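Local coordinates for protein 3-dehydroquinate dehydratase (Zymomonas mobilis subsp. mobilis, PDB 6SMF) that probably catalyses the trans-dehydration of 3-dehydroquinate to 3-dehydroshikimate through an enolate intermediate, the third step of chorismate biosynthesis, at residues A[79-84]-A[137-142]; A[103-108]-A[119-124]; A[53-58]-A[64-69]; A[58-63]-A[83-88]; A[42-47]-A[142-147]. All coordinates share one frame; numbering follows the deposited sequence. Where two conformers were deposited one is given.

Contact 1: A[79-84]-A[137-142]; sequences ILNAAA and ESYSLA
Asn81 and Tyr139 join the last residue of strand 77-81 to helix 136-147, which packs on the central parallel sheet of this flavodoxin-like fold. Asn81 ND2 donates to Tyr139 OH over 3.0 Å; the bond is bent, 143° at the hydrogen, and the phenol oxygen lies somewhat out of the amide plane. The two side chains run nearly perpendicular, with amide and ring planes 34° apart. Behind this polar tip the contact turns apolar. Ile79 puts CG2 4.3 Å from Tyr139 CD2, while Ala142 CB sits beside both branches of the isoleucine, 4.0 Å from Ile79 CD1 and equally far from Ile79 CG2. The CG2 branch of Ile79, anti to the backbone N, can thus touch tyrosine and alanine together.

Further out, Tyr139 OH has its stronger partner in Asn14 OD1, on strand 9-14, so the phenol bridges two asparagines at neighbouring strand ends. Asn81, a predicted substrate-binding residue, also donates through ND2 to a bound citrate, probably from the crystallisation liquor. Its amide is held from the other end by an Asx turn: Ala83 N donates to Asn81 OD1 at 3.1 Å and 152°.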
# COMPACT_ATOMS: atom_id res chain seq x y z
N ILE A 79 28.35 -5.94 19.87
CA ILE A 79 28.45 -5.47 18.48
C ILE A 79 27.76 -6.56 17.68
O ILE A 79 28.17 -7.72 17.84
CB ILE A 79 29.91 -5.26 18.09
CG1 ILE A 79 30.57 -4.12 18.90
CG2 ILE A 79 30.03 -5.05 16.60
CD1 ILE A 79 32.12 -4.11 18.85
N LEU A 80 26.70 -6.22 16.95
CA LEU A 80 25.82 -7.22 16.29
C LEU A 80 25.71 -6.89 14.81
O LEU A 80 25.28 -5.79 14.47
CB LEU A 80 24.44 -7.19 16.95
CG LEU A 80 23.41 -8.12 16.31
CD1 LEU A 80 23.91 -9.57 16.33
CD2 LEU A 80 22.07 -7.97 17.02
N ASN A 81 26.14 -7.83 13.99
CA ASN A 81 25.88 -7.88 12.53
C ASN A 81 24.98 -9.09 12.30
O ASN A 81 25.49 -10.19 12.17
CB ASN A 81 27.19 -7.93 11.75
CG ASN A 81 26.91 -7.78 10.29
OD1 ASN A 81 25.77 -7.96 9.91
ND2 ASN A 81 27.92 -7.47 9.48
N ALA A 82 23.67 -8.92 12.36
CA ALA A 82 22.66 -9.99 12.19
C ALA A 82 22.55 -10.41 10.72
O ALA A 82 21.75 -11.28 10.43
CB ALA A 82 21.34 -9.50 12.73
N ALA A 83 23.31 -9.80 9.82
CA ALA A 83 23.25 -10.06 8.35
C ALA A 83 21.77 -10.06 7.90
O ALA A 83 21.05 -9.09 8.28
CB ALA A 83 23.96 -11.32 8.00
N ALA A 84 21.29 -11.08 7.17
CA ALA A 84 19.92 -11.03 6.59
C ALA A 84 18.86 -10.98 7.69
O ALA A 84 17.81 -10.50 7.41
CB ALA A 84 19.65 -12.20 5.69
N GLU A 137 36.43 -1.90 8.93
CA GLU A 137 36.48 -0.63 9.70
C GLU A 137 35.14 -0.40 10.41
O GLU A 137 35.20 0.26 11.45
CB GLU A 137 36.91 0.57 8.82
CG GLU A 137 38.40 0.61 8.51
CD GLU A 137 39.37 0.28 9.67
OE1 GLU A 137 39.25 0.92 10.78
OE2 GLU A 137 40.24 -0.65 9.50
N SER A 138 33.99 -0.89 9.91
CA SER A 138 32.68 -0.81 10.60
C SER A 138 32.81 -1.44 12.00
O SER A 138 32.39 -0.83 12.99
CB SER A 138 31.52 -1.42 9.81
OG SER A 138 31.19 -0.64 8.65
N TYR A 139 33.39 -2.62 12.09
CA TYR A 139 33.65 -3.32 13.37
C TYR A 139 34.65 -2.53 14.23
O TYR A 139 34.39 -2.35 15.44
CB TYR A 139 34.17 -4.74 13.11
CG TYR A 139 33.14 -5.68 12.54
CD1 TYR A 139 32.95 -5.78 11.16
CD2 TYR A 139 32.38 -6.51 13.36
CE1 TYR A 139 32.04 -6.67 10.63
CE2 TYR A 139 31.47 -7.40 12.83
CZ TYR A 139 31.29 -7.46 11.46
OH TYR A 139 30.38 -8.32 10.93
N SER A 140 35.77 -2.08 13.65
CA SER A 140 36.84 -1.40 14.41
C SER A 140 36.25 -0.14 15.09
O SER A 140 36.49 0.04 16.30
CB SER A 140 38.11 -1.16 13.57
OG SER A 140 38.28 0.18 13.12
N LEU A 141 35.47 0.67 14.36
CA LEU A 141 34.78 1.89 14.88
C LEU A 141 33.81 1.53 16.01
O LEU A 141 33.75 2.25 17.05
CB LEU A 141 34.00 2.55 13.75
CG LEU A 141 34.83 3.27 12.69
CD1 LEU A 141 34.02 3.45 11.42
CD2 LEU A 141 35.28 4.62 13.20
N ALA A 142 33.07 0.46 15.80
CA ALA A 142 32.10 -0.09 16.76
C ALA A 142 32.86 -0.47 18.04
O ALA A 142 32.41 -0.11 19.13
CB ALA A 142 31.38 -1.27 16.12

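Contact 2: A[103-108]-A[119-124]; sequences VIEVHL and HKSYVG
Glu105 reaches from the middle of strand 103-107 to the start of helix 122-126, and nearly all the tight packing involves its side chain. The extended chain, with CG anti to the backbone N (chi1 -168°), carries the carboxylate straight to the helix N-terminus. There Ser121 OG donates to Glu105 OE2 over 2.6 Å, from the syn side but tilted out of the carboxylate plane. The same oxygen accepts from His107 NE2, also at 2.6 Å, and this donor stands on the opposite face, 54° out of the plane. Glu105 OE1 lies 3.0 Å from Gly124 CA and is hydrogen-bonded to Thr130 OG1, on the next strand of the beta-alpha-beta unit. The aliphatic part is also tightly packed, with Val123 CG1 3.5 Å from Glu105 CG.

Ser121 is the N-cap of the short helix, its OG accepting from Gly124 N at 2.9 Å while donating its own hydrogen bond to the glutamate. Away from this cluster the contact loosens. The side chain of Val103 comes no nearer than 4.9 Å to segment 119-124, and Tyr122 and Lys120 lie on the partly exposed side, without contact to segment 103-108.

His107, the predicted proton donor, bonds through ND1 to a bound citrate. The chain from Ser121 through Glu105 thus probably helps to fix the rotation of the imidazole, holding ND1 toward the pocket.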
# COMPACT_ATOMS: atom_id res chain seq x y z
N VAL A 103 23.61 -2.45 22.55
CA VAL A 103 23.89 -3.13 21.26
C VAL A 103 24.22 -2.07 20.21
O VAL A 103 23.48 -1.06 20.07
CB VAL A 103 22.71 -4.01 20.84
CG1 VAL A 103 22.99 -4.72 19.52
CG2 VAL A 103 22.34 -4.99 21.92
N ILE A 104 25.34 -2.27 19.52
CA ILE A 104 25.74 -1.50 18.32
C ILE A 104 25.52 -2.37 17.07
O ILE A 104 26.11 -3.49 16.99
CB ILE A 104 27.19 -1.04 18.45
CG1 ILE A 104 27.34 -0.14 19.66
CG2 ILE A 104 27.64 -0.36 17.17
CD1 ILE A 104 28.78 0.06 20.05
N GLU A 105 24.69 -1.88 16.15
CA GLU A 105 24.46 -2.54 14.85
C GLU A 105 25.68 -2.27 13.98
O GLU A 105 26.12 -1.12 13.93
CB GLU A 105 23.22 -1.97 14.18
CG GLU A 105 22.76 -2.77 12.98
CD GLU A 105 21.53 -2.19 12.28
OE1 GLU A 105 21.05 -1.04 12.66
OE2 GLU A 105 21.04 -2.90 11.35
N VAL A 106 26.18 -3.31 13.31
CA VAL A 106 27.29 -3.22 12.34
C VAL A 106 26.90 -3.89 11.02
O VAL A 106 26.31 -4.97 11.05
CB VAL A 106 28.56 -3.81 12.96
CG1 VAL A 106 29.53 -4.25 11.90
CG2 VAL A 106 29.20 -2.79 13.86
N HIS A 107 27.24 -3.24 9.91
CA HIS A 107 27.23 -3.81 8.55
C HIS A 107 28.54 -3.42 7.85
O HIS A 107 28.96 -2.26 7.94
CB HIS A 107 26.01 -3.36 7.71
CG HIS A 107 24.72 -3.53 8.44
ND1 HIS A 107 24.16 -4.77 8.66
CD2 HIS A 107 23.91 -2.62 9.01
CE1 HIS A 107 23.03 -4.60 9.29
NE2 HIS A 107 22.86 -3.28 9.53
N LEU A 108 29.12 -4.39 7.16
CA LEU A 108 30.23 -4.18 6.22
C LEU A 108 29.79 -3.23 5.12
O LEU A 108 30.52 -2.28 4.83
CB LEU A 108 30.62 -5.54 5.64
CG LEU A 108 31.15 -6.59 6.62
CD1 LEU A 108 31.07 -7.97 5.97
CD2 LEU A 108 32.59 -6.26 7.04
N HIS A 119 16.49 -2.03 3.54
CA HIS A 119 16.26 -0.73 4.21
C HIS A 119 15.66 -0.94 5.60
O HIS A 119 15.90 -0.13 6.47
CB HIS A 119 15.42 0.15 3.32
CG HIS A 119 16.11 0.50 2.06
ND1 HIS A 119 15.55 1.34 1.12
CD2 HIS A 119 17.30 0.09 1.55
CE1 HIS A 119 16.37 1.44 0.10
NE2 HIS A 119 17.47 0.70 0.36
N LYS A 120 14.96 -2.05 5.82
CA LYS A 120 14.32 -2.35 7.11
C LYS A 120 15.36 -2.93 8.06
O LYS A 120 16.00 -3.92 7.72
CB LYS A 120 13.18 -3.32 6.86
CG LYS A 120 12.48 -3.83 8.11
CD LYS A 120 11.63 -2.75 8.73
CE LYS A 120 10.76 -3.28 9.88
NZ LYS A 120 9.95 -2.18 10.47
N SER A 121 15.51 -2.36 9.24
CA SER A 121 16.43 -2.91 10.25
C SER A 121 15.73 -3.09 11.61
O SER A 121 15.60 -2.12 12.37
CB SER A 121 17.64 -2.07 10.34
OG SER A 121 18.48 -2.65 11.30
N TYR A 122 15.28 -4.30 11.90
CA TYR A 122 14.71 -4.63 13.23
C TYR A 122 15.82 -4.41 14.27
O TYR A 122 15.56 -3.84 15.32
CB TYR A 122 14.13 -6.03 13.25
CG TYR A 122 12.75 -6.13 12.65
CD1 TYR A 122 11.66 -5.52 13.22
CD2 TYR A 122 12.55 -6.84 11.47
CE1 TYR A 122 10.38 -5.66 12.69
CE2 TYR A 122 11.30 -6.93 10.90
CZ TYR A 122 10.21 -6.36 11.51
OH TYR A 122 8.97 -6.54 10.93
N VAL A 123 17.07 -4.70 13.95
CA VAL A 123 18.18 -4.41 14.91
C VAL A 123 18.28 -2.91 15.19
O VAL A 123 18.27 -2.51 16.38
CB VAL A 123 19.52 -4.93 14.39
CG1 VAL A 123 20.64 -4.42 15.24
CG2 VAL A 123 19.52 -6.45 14.30
N GLY A 124 18.36 -2.12 14.12
CA GLY A 124 18.47 -0.66 14.21
C GLY A 124 17.33 -0.03 14.98
O GLY A 124 17.54 1.02 15.60

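Contact 3: A[53-58]-A[64-69]; sequences EIRQSN and IDWLQE
Arg55 and Trp66 carry most of this contact between strand 51-56 and helix 60-72, whose short segments 53-56 and 64-69 run nearly antiparallel, at 163°. Its aromatic interactions all lie along one face of the indole. Arg55 CB forms a CH-pi contact 3.8 Å from the centroid of the six-membered ring, and Arg55 CD lies over the middle of the ring system, 3.7 Å from Trp66 CE2. The chain, extended from CG to NE, then brings the guanidinium over the five-membered ring, with Arg55 CZ 5.0 Å from its centroid. In this cation-pi contact the planes stand 75° apart, so the guanidinium turns its edge to the indole.

The charged interaction is a salt bridge at the rim, where Arg55 NH1 makes a weak hydrogen bond of 3.0 Å to Glu69 OE2, one helical turn beyond the tryptophan. Carboxylate and guanidinium are twisted 56° against each other, and the single nitrogen Arg55 NH1 faces both oxygens, with Glu69 OE1 at 3.1 Å.

Van der Waals contacts finish the far corner: Gln56 O approaches Trp66 CH2 at the ring edge, 3.4 Å away, and Ser57 CB reaches the same carbon at 3.6 Å. Asp65 and Gln68 of the helix bind residues of a neighbouring subunit. Strand and helix form the first half of the beta-alpha-beta crossover from strand 51-56 to strand 77-81, passing over strand 9-14 in the flavodoxin-like sheet.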
# COMPACT_ATOMS: atom_id res chain seq x y z
N GLU A 53 34.51 -11.34 22.64
CA GLU A 53 34.05 -12.73 22.40
C GLU A 53 33.32 -12.72 21.07
O GLU A 53 32.25 -12.13 21.01
CB GLU A 53 33.14 -13.32 23.48
CG GLU A 53 33.32 -14.83 23.58
CD GLU A 53 34.48 -15.14 24.51
OE1 GLU A 53 35.60 -15.39 24.03
OE2 GLU A 53 34.29 -15.08 25.75
N ILE A 54 33.92 -13.36 20.06
CA ILE A 54 33.54 -13.26 18.63
C ILE A 54 32.91 -14.60 18.22
O ILE A 54 33.59 -15.61 18.35
CB ILE A 54 34.76 -12.92 17.76
CG1 ILE A 54 35.50 -11.70 18.30
CG2 ILE A 54 34.36 -12.77 16.30
CD1 ILE A 54 36.60 -11.15 17.40
N ARG A 55 31.71 -14.56 17.66
CA ARG A 55 30.91 -15.75 17.30
C ARG A 55 30.15 -15.48 16.00
O ARG A 55 29.87 -14.30 15.66
CB ARG A 55 29.93 -15.99 18.45
CG ARG A 55 30.62 -16.32 19.75
CD ARG A 55 29.71 -16.74 20.88
NE ARG A 55 30.63 -16.93 22.01
CZ ARG A 55 30.29 -17.33 23.23
NH1 ARG A 55 29.02 -17.59 23.57
NH2 ARG A 55 31.26 -17.48 24.10
N GLN A 56 29.76 -16.56 15.33
CA GLN A 56 29.00 -16.53 14.07
C GLN A 56 28.06 -17.72 14.09
O GLN A 56 28.46 -18.77 14.60
CB GLN A 56 29.94 -16.59 12.87
CG GLN A 56 29.24 -16.32 11.55
CD GLN A 56 28.62 -17.58 10.97
OE1 GLN A 56 29.14 -18.69 11.19
NE2 GLN A 56 27.52 -17.39 10.24
N SER A 57 26.86 -17.55 13.55
CA SER A 57 25.90 -18.65 13.34
C SER A 57 24.98 -18.26 12.19
O SER A 57 24.75 -17.04 12.00
CB SER A 57 25.16 -18.96 14.61
OG SER A 57 24.09 -19.88 14.37
N ASN A 58 24.52 -19.27 11.47
CA ASN A 58 23.46 -19.15 10.45
C ASN A 58 22.10 -19.23 11.14
O ASN A 58 21.09 -19.13 10.42
CB ASN A 58 23.66 -20.16 9.32
CG ASN A 58 25.04 -20.04 8.70
OD1 ASN A 58 25.53 -18.91 8.54
ND2 ASN A 58 25.71 -21.17 8.41
N ILE A 64 20.06 -14.83 19.45
CA ILE A 64 19.21 -14.46 20.62
C ILE A 64 19.85 -15.07 21.88
O ILE A 64 20.10 -14.28 22.84
CB ILE A 64 17.76 -14.89 20.39
CG1 ILE A 64 17.15 -14.12 19.20
CG2 ILE A 64 16.97 -14.72 21.65
CD1 ILE A 64 16.00 -14.84 18.51
N ASP A 65 20.16 -16.38 21.86
CA ASP A 65 20.87 -17.06 23.00
C ASP A 65 22.07 -16.20 23.41
O ASP A 65 22.22 -15.90 24.58
CB ASP A 65 21.36 -18.47 22.64
CG ASP A 65 20.32 -19.52 22.21
OD1 ASP A 65 19.11 -19.42 22.65
OD2 ASP A 65 20.75 -20.46 21.50
N TRP A 66 22.86 -15.75 22.44
CA TRP A 66 24.12 -14.98 22.66
C TRP A 66 23.80 -13.59 23.22
O TRP A 66 24.45 -13.18 24.17
CB TRP A 66 25.00 -14.93 21.40
CG TRP A 66 25.54 -16.27 21.04
CD1 TRP A 66 25.74 -17.32 21.90
CD2 TRP A 66 25.98 -16.73 19.76
NE1 TRP A 66 26.22 -18.41 21.22
CE2 TRP A 66 26.40 -18.07 19.92
CE3 TRP A 66 26.05 -16.15 18.49
CZ2 TRP A 66 26.90 -18.83 18.86
CZ3 TRP A 66 26.56 -16.90 17.45
CH2 TRP A 66 26.97 -18.22 17.63
N LEU A 67 22.78 -12.92 22.71
CA LEU A 67 22.36 -11.63 23.30
C LEU A 67 22.03 -11.86 24.76
O LEU A 67 22.48 -11.07 25.59
CB LEU A 67 21.19 -11.07 22.49
CG LEU A 67 21.59 -10.49 21.14
CD1 LEU A 67 20.37 -10.35 20.23
CD2 LEU A 67 22.32 -9.15 21.33
N GLN A 68 21.30 -12.93 25.08
CA GLN A 68 20.81 -13.18 26.46
C GLN A 68 22.01 -13.55 27.34
O GLN A 68 22.06 -13.14 28.52
CB GLN A 68 19.74 -14.28 26.46
CG GLN A 68 18.49 -13.96 25.64
CD GLN A 68 17.45 -15.05 25.69
OE1 GLN A 68 17.70 -16.13 26.18
NE2 GLN A 68 16.26 -14.77 25.18
N GLU A 69 22.93 -14.33 26.77
CA GLU A 69 24.17 -14.79 27.45
C GLU A 69 25.03 -13.56 27.77
O GLU A 69 25.66 -13.54 28.87
CB GLU A 69 24.91 -15.79 26.56
CG GLU A 69 26.22 -16.33 27.15
CD GLU A 69 27.01 -17.23 26.22
OE1 GLU A 69 26.41 -17.77 25.22
OE2 GLU A 69 28.22 -17.42 26.50

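Contact 4: A[58-63]-A[83-88]; sequences NHEGAL and AAYTHT. With TRS (2-amino-2-hydroxymethyl-propane-1,3-diol), chain F; SO4 (sulfate ion), chain G.
Tyr85 packs its ring against the first turn of helix 60-72, a buried contact at a subunit interface of the flavodoxin-like fold; the tyrosine comes from the loop that follows strand 77-81. Glu60 CB sits over the centre of the ring in a CH-pi contact, 3.8 Å from the centroid and 12° off the normal, while Leu63 CD1 meets the ring edge 4.1 Å from Tyr85 CD2. Just ahead of the helix, Tyr85 OH donates to Asn58 O over 2.8 Å. A water links the phenol to Glu60 N and to the sulfate.

The extended Glu60 side chain turns its carboxylate toward a bound Tris molecule: OE2 accepts from the Tris N at 2.6 Å and OE1 from its O1 at 2.9 Å. Tris and sulfate, both probably from the crystallisation liquor, are also bound by Glu60, Thr88, His59 and Gly61 of two neighbouring subunits, consistent with a threefold interface. The sulfate sits at the amino-terminal end of the helix: Gly61 N donates to its O3 at 2.9 Å, and His59, whose NE2 is hydrogen-bonded to Asp65 of a neighbouring subunit, directs ND1 to sulfate O1, near the imidazole plane, in an almost straight bond of 169°.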
# COMPACT_ATOMS: atom_id res chain seq x y z
N ASN A 58 24.52 -19.27 11.47
CA ASN A 58 23.46 -19.15 10.45
C ASN A 58 22.10 -19.23 11.14
O ASN A 58 21.09 -19.13 10.42
CB ASN A 58 23.66 -20.16 9.32
CG ASN A 58 25.04 -20.04 8.70
OD1 ASN A 58 25.53 -18.91 8.54
ND2 ASN A 58 25.71 -21.17 8.41
N HIS A 59 22.04 -19.37 12.47
CA HIS A 59 20.77 -19.62 13.21
C HIS A 59 20.35 -18.35 13.95
O HIS A 59 21.12 -17.84 14.79
CB HIS A 59 20.88 -20.81 14.17
CG HIS A 59 21.22 -22.10 13.49
ND1 HIS A 59 20.31 -23.14 13.36
CD2 HIS A 59 22.36 -22.51 12.87
CE1 HIS A 59 20.88 -24.13 12.69
NE2 HIS A 59 22.13 -23.75 12.37
N GLU A 60 19.14 -17.89 13.65
CA GLU A 60 18.50 -16.74 14.32
C GLU A 60 18.52 -16.99 15.83
O GLU A 60 18.90 -16.09 16.61
CB GLU A 60 17.10 -16.64 13.73
CG GLU A 60 16.27 -15.52 14.30
CD GLU A 60 14.94 -15.44 13.56
OE1 GLU A 60 14.28 -14.35 13.67
OE2 GLU A 60 14.58 -16.50 12.85
N GLY A 61 18.11 -18.20 16.23
CA GLY A 61 18.05 -18.57 17.65
C GLY A 61 19.40 -18.40 18.35
O GLY A 61 19.41 -18.00 19.56
N ALA A 62 20.51 -18.74 17.67
CA ALA A 62 21.85 -18.60 18.27
C ALA A 62 22.11 -17.13 18.63
O ALA A 62 22.56 -16.86 19.74
CB ALA A 62 22.91 -19.17 17.37
N LEU A 63 21.79 -16.18 17.76
CA LEU A 63 22.05 -14.74 18.03
C LEU A 63 21.27 -14.31 19.27
O LEU A 63 21.80 -13.52 20.08
CB LEU A 63 21.69 -13.93 16.80
CG LEU A 63 22.50 -14.31 15.57
CD1 LEU A 63 22.00 -13.59 14.35
CD2 LEU A 63 23.95 -13.99 15.77
N ALA A 83 23.31 -9.80 9.82
CA ALA A 83 23.25 -10.06 8.35
C ALA A 83 21.77 -10.06 7.90
O ALA A 83 21.05 -9.09 8.28
CB ALA A 83 23.96 -11.32 8.00
N ALA A 84 21.29 -11.08 7.17
CA ALA A 84 19.92 -11.03 6.59
C ALA A 84 18.86 -10.98 7.69
O ALA A 84 17.81 -10.50 7.41
CB ALA A 84 19.65 -12.20 5.69
N TYR A 85 19.14 -11.48 8.90
CA TYR A 85 18.11 -11.54 9.96
C TYR A 85 17.82 -10.11 10.43
O TYR A 85 16.77 -9.90 11.07
CB TYR A 85 18.52 -12.47 11.12
CG TYR A 85 18.54 -13.94 10.80
CD1 TYR A 85 17.54 -14.54 10.06
CD2 TYR A 85 19.56 -14.77 11.26
CE1 TYR A 85 17.55 -15.89 9.78
CE2 TYR A 85 19.60 -16.12 10.97
CZ TYR A 85 18.58 -16.69 10.23
OH TYR A 85 18.58 -18.02 9.92
N THR A 86 18.73 -9.16 10.16
CA THR A 86 18.51 -7.72 10.46
C THR A 86 17.16 -7.26 9.88
O THR A 86 16.49 -6.44 10.51
CB THR A 86 19.53 -6.77 9.80
OG1 THR A 86 20.93 -7.12 10.00
CG2 THR A 86 19.22 -5.37 10.27
N HIS A 87 16.76 -7.82 8.73
CA HIS A 87 15.59 -7.38 7.94
C HIS A 87 14.35 -8.23 8.26
O HIS A 87 13.27 -7.79 7.87
CB HIS A 87 15.93 -7.36 6.45
CG HIS A 87 17.29 -6.82 6.17
ND1 HIS A 87 17.69 -5.55 6.62
CD2 HIS A 87 18.36 -7.39 5.59
CE1 HIS A 87 18.95 -5.36 6.32
NE2 HIS A 87 19.40 -6.48 5.69
N THR A 88 14.46 -9.31 9.04
CA THR A 88 13.31 -10.22 9.29
C THR A 88 13.03 -10.40 10.79
O THR A 88 11.90 -10.78 11.13
CB THR A 88 13.56 -11.57 8.58
OG1 THR A 88 14.72 -12.17 9.09
CG2 THR A 88 13.85 -11.45 7.09
C TRS F . 12.06 -15.59 10.14
C1 TRS F . 12.25 -14.28 10.91
C2 TRS F . 10.60 -16.08 10.23
C3 TRS F . 12.53 -15.41 8.69
N TRS F . 12.94 -16.60 10.84
O1 TRS F . 13.61 -13.86 10.89
O2 TRS F . 10.19 -16.38 11.56
O3 TRS F . 12.61 -16.63 7.94
S SO4 G . 16.86 -21.92 14.25
O1 SO4 G . 17.46 -23.08 14.88
O2 SO4 G . 15.41 -22.07 14.33
O3 SO4 G . 17.31 -20.68 14.97
O4 SO4 G . 17.26 -21.88 12.84
O HOH W 1 17.24 -19.19 11.70

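Contact 5: A[42-47]-A[142-147]; sequences KLQAEK and ALDAAA
Gln44 spreads its terminal amide over Leu143, and this flat group is the centre of the contact between helices 34-48 and 136-147. On one face of the amide lies the leucine: Leu143 CD2 is almost directly over the carbonyl, 3.9 Å from Gln44 CD, and Leu143 CB is displaced toward the amide nitrogen, 3.8 Å from Gln44 NE2. Beyond the nitrogen stands the carboxylate of Asp144, whose CG is 3.8 Å from Gln44 NE2; no hydrogen bond joins them, and since Asp144 has two conformers this approach is uncertain. The glutamine takes an extended course, its CG anti to the backbone N (chi1 -161°), and meets the leucine from the opposite direction.

Leu143 CD2 also packs on Ala45, 4.3 Å from its CB. These two residues mark the nearest backbone approach, with 7.7 Å between Ala45 CA and Leu143 CA, while the short helical axes stay 10.7 Å apart and run at 32° to each other. Leu143 reaches on to Leu41 and Leu48 of the first helix and to Ile10 and Ile79 of the sheet, so the two helices cover the same side of the flavodoxin-like fold.

No hydrogen bond links segments 42-47 and 142-147. A polar tie lies just outside: Gln44 NE2 donates to Ser140 O, about one turn before Leu143, so the amide can satisfy one N-H on a helix carbonyl while its face lies against hydrocarbon.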
# COMPACT_ATOMS: atom_id res chain seq x y z
N LYS A 42 40.76 -8.65 17.80
CA LYS A 42 41.49 -9.19 18.99
C LYS A 42 42.70 -8.30 19.32
O LYS A 42 42.90 -8.05 20.53
CB LYS A 42 41.94 -10.63 18.77
CG LYS A 42 40.82 -11.63 19.02
CD LYS A 42 41.00 -12.94 18.37
CE LYS A 42 40.05 -13.97 18.95
NZ LYS A 42 40.00 -15.14 18.06
N LEU A 43 43.42 -7.82 18.29
CA LEU A 43 44.59 -6.90 18.42
C LEU A 43 44.14 -5.52 18.88
O LEU A 43 44.84 -4.91 19.71
CB LEU A 43 45.32 -6.77 17.08
CG LEU A 43 46.42 -7.78 16.80
CD1 LEU A 43 46.91 -7.59 15.37
CD2 LEU A 43 47.55 -7.65 17.80
N GLN A 44 43.04 -5.01 18.31
CA GLN A 44 42.49 -3.68 18.65
C GLN A 44 42.09 -3.72 20.13
O GLN A 44 42.32 -2.71 20.87
CB GLN A 44 41.33 -3.37 17.72
CG GLN A 44 40.96 -1.90 17.65
CD GLN A 44 39.60 -1.74 17.02
OE1 GLN A 44 39.17 -2.55 16.18
NE2 GLN A 44 38.90 -0.71 17.46
N ALA A 45 41.55 -4.88 20.54
CA ALA A 45 41.02 -5.15 21.90
C ALA A 45 42.17 -5.11 22.90
O ALA A 45 41.94 -4.62 24.01
CB ALA A 45 40.27 -6.47 21.92
N GLU A 46 43.35 -5.60 22.53
CA GLU A 46 44.58 -5.48 23.36
C GLU A 46 44.90 -3.98 23.54
O GLU A 46 44.98 -3.55 24.69
CB GLU A 46 45.73 -6.26 22.71
CG GLU A 46 46.41 -7.28 23.60
CD GLU A 46 47.31 -8.23 22.81
OE1 GLU A 46 46.77 -8.83 21.85
OE2 GLU A 46 48.53 -8.35 23.13
N LYS A 47 44.98 -3.19 22.45
CA LYS A 47 45.27 -1.73 22.52
C LYS A 47 44.25 -1.03 23.44
O LYS A 47 44.61 0.01 24.01
CB LYS A 47 45.29 -1.10 21.13
N ALA A 142 33.07 0.46 15.80
CA ALA A 142 32.10 -0.09 16.76
C ALA A 142 32.86 -0.47 18.04
O ALA A 142 32.41 -0.11 19.13
CB ALA A 142 31.38 -1.27 16.12
N LEU A 143 34.02 -1.10 17.91
CA LEU A 143 34.79 -1.56 19.09
C LEU A 143 35.34 -0.35 19.87
O LEU A 143 35.29 -0.42 21.13
CB LEU A 143 35.87 -2.57 18.67
CG LEU A 143 36.70 -3.17 19.81
CD1 LEU A 143 35.85 -3.68 20.97
CD2 LEU A 143 37.61 -4.28 19.29
N ASP A 144 35.81 0.72 19.19
CA ASP A 144 36.26 1.98 19.86
C ASP A 144 35.06 2.57 20.62
O ASP A 144 35.18 2.89 21.79
CB ASP A 144 36.82 3.05 18.90
CG ASP A 144 38.27 2.93 18.44
OD1 ASP A 144 39.19 2.75 19.28
OD2 ASP A 144 38.50 3.09 17.22
N ALA A 145 33.91 2.71 19.96
CA ALA A 145 32.73 3.38 20.54
C ALA A 145 32.25 2.60 21.79
O ALA A 145 31.82 3.24 22.81
CB ALA A 145 31.69 3.48 19.47
N ALA A 146 32.31 1.26 21.66
CA ALA A 146 31.86 0.24 22.63
C ALA A 146 32.76 0.27 23.87
O ALA A 146 32.23 0.10 25.00
CB ALA A 146 31.89 -1.10 21.95
N ALA A 147 34.07 0.44 23.68
CA ALA A 147 35.04 0.59 24.78
C ALA A 147 34.73 1.87 25.58
O ALA A 147 34.88 1.80 26.81
CB ALA A 147 36.45 0.59 24.23

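Contacts 1 and 2 stand on neighbouring strands, their centres about 8 Å apart, joined by Leu80 N to Ile104 O at 2.8 Å and by Ser138 OG to His107 O, also at 2.8 Å. Together they bring Asn81 and His107 to the predicted active site, where citrate is bound. Contact 4 adds the predicted substrate-binding His87, whose ND1 lies 2.6 Å from Lys120 O of contact 2. Contact 3 shares Asn58 and helix 60-72 with contact 4, and both face neighbouring subunits. Contact 5 shares Ala142 with contact 1 but lies across the chain from contact 4, about 24 Å between centres; its Gln44 side chain is about 12 Å from that of the predicted substrate-binding Leu108.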